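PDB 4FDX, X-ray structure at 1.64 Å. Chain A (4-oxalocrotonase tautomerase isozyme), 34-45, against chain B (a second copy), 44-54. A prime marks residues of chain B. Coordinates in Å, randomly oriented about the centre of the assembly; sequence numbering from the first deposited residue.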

# COMPACT_ATOMS: atom_id res chain seq x y z
N ARG A 34 -14.64 -17.26 4.59
CA ARG A 34 -14.70 -17.37 6.03
C ARG A 34 -14.23 -16.10 6.73
O ARG A 34 -13.33 -15.39 6.22
CB ARG A 34 -13.84 -18.57 6.54
CG ARG A 34 -14.05 -19.90 5.86
CD ARG A 34 -13.30 -21.00 6.64
NE ARG A 34 -11.88 -20.63 6.81
CZ ARG A 34 -10.95 -21.03 5.94
NH1 ARG A 34 -11.30 -21.76 4.85
NH2 ARG A 34 -9.69 -20.68 6.09
N PRO A 35 -14.75 -15.79 7.91
CA PRO A 35 -14.19 -14.69 8.73
C PRO A 35 -12.70 -14.74 8.90
O PRO A 35 -12.03 -13.68 8.84
CB PRO A 35 -14.87 -14.84 10.08
CG PRO A 35 -16.21 -15.45 9.66
CD PRO A 35 -16.01 -16.36 8.50
N ASP A 36 -12.10 -15.92 9.14
CA ASP A 36 -10.65 -15.92 9.41
C ASP A 36 -9.89 -15.65 8.11
O ASP A 36 -8.67 -15.52 8.22
CB ASP A 36 -10.16 -17.30 9.92
CG ASP A 36 -10.42 -18.36 8.93
OD1 ASP A 36 -11.55 -18.86 8.90
OD2 ASP A 36 -9.49 -18.72 8.16
N GLN A 37 -10.54 -15.57 6.92
CA GLN A 37 -9.80 -15.24 5.67
C GLN A 37 -9.82 -13.71 5.48
O GLN A 37 -9.26 -13.24 4.51
CB GLN A 37 -10.46 -15.88 4.43
CG GLN A 37 -10.28 -17.41 4.52
CD GLN A 37 -11.01 -18.14 3.38
OE1 GLN A 37 -12.23 -18.12 3.25
NE2 GLN A 37 -10.21 -18.80 2.55
N VAL A 38 -10.43 -12.98 6.38
CA VAL A 38 -10.50 -11.50 6.21
C VAL A 38 -9.63 -10.80 7.24
O VAL A 38 -9.84 -10.95 8.47
CB VAL A 38 -11.99 -11.04 6.38
CG1 VAL A 38 -12.10 -9.50 6.24
CG2 VAL A 38 -12.85 -11.83 5.36
N ARG A 39 -8.63 -10.09 6.74
CA ARG A 39 -7.75 -9.36 7.64
C ARG A 39 -7.88 -7.88 7.33
O ARG A 39 -7.98 -7.48 6.20
CB ARG A 39 -6.33 -9.81 7.43
CG ARG A 39 -6.06 -11.13 8.15
CD ARG A 39 -4.78 -11.80 7.64
NE ARG A 39 -4.53 -12.92 8.56
CZ ARG A 39 -5.27 -14.02 8.50
NH1 ARG A 39 -6.16 -14.20 7.54
NH2 ARG A 39 -5.10 -14.99 9.39
N ILE A 40 -8.03 -7.08 8.37
CA ILE A 40 -8.10 -5.61 8.18
C ILE A 40 -6.94 -4.92 8.93
O ILE A 40 -6.63 -5.26 10.12
CB ILE A 40 -9.38 -5.03 8.67
CG1 ILE A 40 -10.62 -5.70 7.99
CG2 ILE A 40 -9.42 -3.48 8.39
CD1 ILE A 40 -11.94 -5.39 8.67
N LEU A 41 -6.27 -4.03 8.22
CA LEU A 41 -5.15 -3.25 8.80
C LEU A 41 -5.66 -1.79 8.83
O LEU A 41 -6.09 -1.27 7.79
CB LEU A 41 -3.94 -3.40 7.91
CG LEU A 41 -3.20 -4.74 7.91
CD1 LEU A 41 -4.14 -5.85 7.44
CD2 LEU A 41 -2.04 -4.62 6.94
N ILE A 42 -5.60 -1.11 9.98
CA ILE A 42 -6.04 0.29 10.03
C ILE A 42 -4.78 1.16 10.08
O ILE A 42 -3.89 0.97 10.93
CB ILE A 42 -6.91 0.54 11.30
CG1 ILE A 42 -8.26 -0.19 11.19
CG2 ILE A 42 -7.13 2.03 11.47
CD1 ILE A 42 -9.18 -0.07 12.40
N ASN A 43 -4.71 2.13 9.15
CA ASN A 43 -3.62 3.10 9.18
C ASN A 43 -4.26 4.38 9.53
O ASN A 43 -4.99 4.93 8.70
CB ASN A 43 -2.93 3.21 7.80
CG ASN A 43 -1.86 4.27 7.77
OD1 ASN A 43 -1.07 4.38 8.73
ND2 ASN A 43 -1.79 5.03 6.68
N GLU A 44 -3.92 4.92 10.73
CA GLU A 44 -4.44 6.20 11.05
C GLU A 44 -3.52 7.34 10.57
O GLU A 44 -2.28 7.21 10.63
CB GLU A 44 -4.51 6.41 12.57
CG GLU A 44 -5.58 5.68 13.29
CD GLU A 44 -5.69 6.25 14.72
OE1 GLU A 44 -4.64 6.25 15.42
OE2 GLU A 44 -6.80 6.63 15.08
N LEU A 45 -4.13 8.37 10.03
CA LEU A 45 -3.44 9.49 9.43
C LEU A 45 -3.62 10.69 10.32
O LEU A 45 -4.74 11.13 10.62
CB LEU A 45 -4.00 9.82 8.03
CG LEU A 45 -3.83 8.72 6.93
CD1 LEU A 45 -4.74 9.15 5.81
CD2 LEU A 45 -2.38 8.65 6.47
N GLU B 44 4.28 -0.42 11.67
CA GLU B 44 3.81 -1.09 12.83
C GLU B 44 2.33 -0.78 13.12
O GLU B 44 1.87 0.36 12.90
CB GLU B 44 4.53 -0.59 14.09
CG GLU B 44 5.92 -1.04 14.28
CD GLU B 44 6.37 -0.71 15.72
OE1 GLU B 44 6.26 0.49 16.09
OE2 GLU B 44 6.81 -1.64 16.39
N LEU B 45 1.59 -1.81 13.49
CA LEU B 45 0.17 -1.74 13.71
C LEU B 45 -0.10 -1.87 15.18
O LEU B 45 0.29 -2.84 15.84
CB LEU B 45 -0.57 -2.89 12.97
CG LEU B 45 -0.49 -2.89 11.41
CD1 LEU B 45 -0.97 -4.25 11.00
CD2 LEU B 45 -1.36 -1.79 10.83
N GLY B 46 -0.86 -0.90 15.65
CA GLY B 46 -1.38 -1.03 17.01
C GLY B 46 -2.31 -2.22 17.15
O GLY B 46 -2.93 -2.68 16.19
N VAL B 47 -2.44 -2.77 18.38
CA VAL B 47 -3.27 -3.95 18.58
C VAL B 47 -4.77 -3.68 18.25
O VAL B 47 -5.48 -4.63 18.00
CB VAL B 47 -3.17 -4.50 20.02
CG1 VAL B 47 -1.86 -5.25 20.19
CG2 VAL B 47 -3.35 -3.36 21.05
N GLU B 48 -5.26 -2.43 18.30
CA GLU B 48 -6.64 -2.14 17.83
C GLU B 48 -6.73 -1.89 16.31
O GLU B 48 -7.81 -1.48 15.81
CB GLU B 48 -7.23 -0.91 18.55
CG GLU B 48 -7.28 -1.12 20.07
CD GLU B 48 -8.22 -2.24 20.53
OE1 GLU B 48 -8.96 -2.85 19.67
OE2 GLU B 48 -8.23 -2.52 21.78
N HIS B 49 -5.59 -2.02 15.59
CA HIS B 49 -5.48 -1.64 14.16
C HIS B 49 -5.18 -2.84 13.28
O HIS B 49 -4.76 -2.71 12.11
CB HIS B 49 -4.42 -0.55 13.93
CG HIS B 49 -4.82 0.81 14.50
ND1 HIS B 49 -3.93 1.81 14.62
CD2 HIS B 49 -6.03 1.26 15.08
CE1 HIS B 49 -4.52 2.88 15.17
NE2 HIS B 49 -5.81 2.56 15.43
N PHE B 50 -5.34 -4.03 13.86
CA PHE B 50 -5.22 -5.22 13.06
C PHE B 50 -6.33 -6.21 13.49
O PHE B 50 -6.48 -6.50 14.71
CB PHE B 50 -3.80 -5.86 13.23
CG PHE B 50 -3.72 -7.23 12.52
CD1 PHE B 50 -3.81 -7.28 11.11
CD2 PHE B 50 -3.82 -8.40 13.24
CE1 PHE B 50 -3.83 -8.51 10.44
CE2 PHE B 50 -3.80 -9.64 12.58
CZ PHE B 50 -3.87 -9.70 11.16
N SER B 51 -7.09 -6.73 12.55
CA SER B 51 -8.17 -7.66 12.88
C SER B 51 -8.10 -8.91 12.03
O SER B 51 -7.67 -8.86 10.84
CB SER B 51 -9.51 -6.96 12.69
OG SER B 51 -9.86 -6.82 11.35
N VAL B 52 -8.58 -10.06 12.56
CA VAL B 52 -8.84 -11.32 11.80
C VAL B 52 -10.24 -11.72 12.21
O VAL B 52 -10.56 -11.70 13.43
CB VAL B 52 -7.86 -12.42 12.23
CG1 VAL B 52 -8.13 -13.70 11.44
CG2 VAL B 52 -6.44 -11.94 12.01
N ALA B 53 -11.05 -12.11 11.28
CA ALA B 53 -12.45 -12.46 11.55
C ALA B 53 -13.15 -11.43 12.39
O ALA B 53 -14.02 -11.76 13.26
CB ALA B 53 -12.48 -13.84 12.24
N GLY B 54 -12.84 -10.13 12.13
CA GLY B 54 -13.70 -9.09 12.71
C GLY B 54 -13.34 -8.82 14.16
O GLY B 54 -14.00 -8.02 14.74
O HOH W 1 -11.14 -8.96 10.10

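The two stretches, whose strands 39-45 and 50-52 run antiparallel, are joined by four backbone hydrogen bonds, two of them between the strands and the others just past the ends of strand 50-52. The shortest runs from Ile42 N to His49′ O (2.8 Å), at His49′, the last residue of the type I turn that begins at Gly46′. Ile40 then pairs with Ser51′ in both directions: Ser51′ N donates to Ile40 O at 2.9 Å, and Ile40 N donates to Ser51′ O at 3.1 Å. The ladder closes with Ala53′ N to Val38 O, longer at 3.3 Å. Because these bonds use main-chain atoms alone, the side chains remain free to pack.

A water extends the far end of the ladder. It donates to Val38 O (2.9 Å), accepts from Gly54′ N (2.9 Å), and hydrogen-bonds Ser51′ OG (2.8 Å). Serine suits this buried position: its small side chain fits against Ile40, with Ser51′ OG 3.3 Å from Ile40 CB, while its hydroxyl meets the water. Gly54′ has a positive phi, a conformation that favours glycine.

Arg39, Leu41, Phe50′ and Val52′ share one face of the sheet. Leu41 CD1 lies at the edge of the Phe50′ ring, 4.0 Å from Phe50′ CD1, and Leu41 CG meets Leu45′ CD1 at 3.8 Å, so a branched leucine can serve two apolar neighbours. Arg39 combines an aliphatic stem, whose CG is 4.0 Å from Phe50′ CZ, with a flat guanidinium covered on one face by Val52′ CG1; its NH1 donates to Asp36 O within its own chain (2.9 Å).

His49′ gives up the most area to the contact. Ile42 CG2 sits over its ring, 4.1 Å from the His49′ ring centroid, while Glu44 OE1 approaches the ring edge, 3.4 Å from His49′ CE1. At the other end, compact Pro35 and Ala53′ touch, CB to CB, at 3.4 Å. Altogether 684 Å² is buried, counting both sides.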